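Local coordinates for phenylalanine--tRNA ligase beta subunit (Bacteroides fragilis, PDB 3IG2), which forms, with the alpha subunit, the tetrameric synthetase that joins L-phenylalanine to tRNA(Phe) at the expense of ATP, this piece being the core domain of the beta chain, at residues V187-K190 against K191-K194. Sequence-based numbering, arbitrary orientation.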
# COMPACT_ATOMS: atom_id res chain seq x y z
N VAL B 187 -4.92 25.84 4.43
CA VAL B 187 -6.07 25.45 5.24
C VAL B 187 -7.18 26.43 4.92
O VAL B 187 -6.98 27.63 5.03
CB VAL B 187 -5.72 25.55 6.74
CG1 VAL B 187 -6.92 25.26 7.63
CG2 VAL B 187 -4.53 24.62 7.08
N VAL B 188 -8.34 25.92 4.53
CA VAL B 188 -9.48 26.75 4.20
C VAL B 188 -10.03 27.39 5.47
O VAL B 188 -10.09 26.73 6.49
CB VAL B 188 -10.60 25.95 3.44
CG1 VAL B 188 -11.89 26.76 3.24
CG2 VAL B 188 -10.08 25.44 2.11
N THR B 189 -10.42 28.66 5.42
CA THR B 189 -10.98 29.33 6.61
C THR B 189 -12.23 28.62 7.16
O THR B 189 -13.04 28.07 6.41
CB THR B 189 -11.34 30.82 6.36
OG1 THR B 189 -12.51 30.91 5.53
CG2 THR B 189 -10.20 31.58 5.72
N LYS B 190 -12.35 28.60 8.48
CA LYS B 190 -13.53 28.09 9.16
C LYS B 190 -14.84 28.73 8.69
O LYS B 190 -15.84 28.04 8.48
CB LYS B 190 -13.36 28.31 10.66
CG LYS B 190 -13.15 27.03 11.43
CD LYS B 190 -11.86 26.30 11.09
CE LYS B 190 -11.51 25.30 12.20
NZ LYS B 190 -11.49 25.90 13.57
N LYS B 191 -14.83 30.06 8.52
CA LYS B 191 -16.00 30.79 8.03
C LYS B 191 -16.46 30.18 6.71
O LYS B 191 -17.64 29.91 6.51
CB LYS B 191 -15.67 32.29 7.91
CG LYS B 191 -16.58 33.12 6.99
CD LYS B 191 -16.45 34.62 7.31
CE LYS B 191 -17.33 35.46 6.41
NZ LYS B 191 -17.17 36.94 6.66
N MSE B 192 -15.52 29.90 5.82
CA MSE B 192 -15.87 29.32 4.53
C MSE B 192 -16.40 27.89 4.57
O MSE B 192 -17.29 27.55 3.81
CB MSE B 192 -14.67 29.41 3.60
CG MSE B 192 -14.61 30.78 3.03
SE MSE B 192 -15.46 30.67 1.32
CE MSE B 192 -13.79 29.90 0.68
N LEU B 193 -15.85 27.05 5.44
CA LEU B 193 -16.38 25.71 5.62
C LEU B 193 -17.84 25.79 6.06
O LEU B 193 -18.70 25.06 5.57
CB LEU B 193 -15.56 24.97 6.69
CG LEU B 193 -14.07 24.85 6.38
CD1 LEU B 193 -13.31 24.24 7.54
CD2 LEU B 193 -13.91 24.03 5.14
N LYS B 194 -18.10 26.69 7.00
CA LYS B 194 -19.43 26.87 7.56
C LYS B 194 -20.42 27.29 6.48
O LYS B 194 -21.50 26.71 6.36
CB LYS B 194 -19.37 27.92 8.65
CG LYS B 194 -20.71 28.22 9.28
CD LYS B 194 -21.11 27.12 10.24
CE LYS B 194 -20.57 27.38 11.64
NZ LYS B 194 -21.64 27.14 12.65
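A threonine N-cap marks the junction between strand 181-188 and the short helix 190-195, where Thr189 OG1 accepts a hydrogen bond from Met192 N at 3.2 Å. The N-H...O angle of 153° makes this a moderately bent bond. With chi1 at 72°, OG1 sits between the backbone N and the carbonyl carbon of its own residue, which turns the hydroxyl oxygen toward the first turn of the helix. The same oxygen lies 3.3 Å from both CB and CG of Met192, so the start of the selenomethionine side chain passes close by the cap before bending away to pack on Leu66 and Phe67 of helix 66-75.

Regular helical bonding begins at the cap residue itself: Leu193 N donates to Thr189 O (3.1 Å), and Lys194 N donates to Lys190 O (3.0 Å). On the side of the turn that faces the sheet the contact is apolar. Val188 CG1, placed anti to the backbone N (chi1 172°), reaches Met192 CB at 3.9 Å and Leu193 CD2 at the same separation; the valine side chain crosses that of Met192 at about a right angle. Val188 and Leu193 both also touch Val202 of the antiparallel neighbour strand 200-207, which places this side of the helix against the mixed sheet of the beta-chain core domain. Leu193 CG additionally lies 3.4 Å from Thr189 O, the oxygen that already accepts from the leucine's own backbone N. The side chains of Lys190 and Leu193 both touch Val124, in a loop of the same chain that covers that side of the turn.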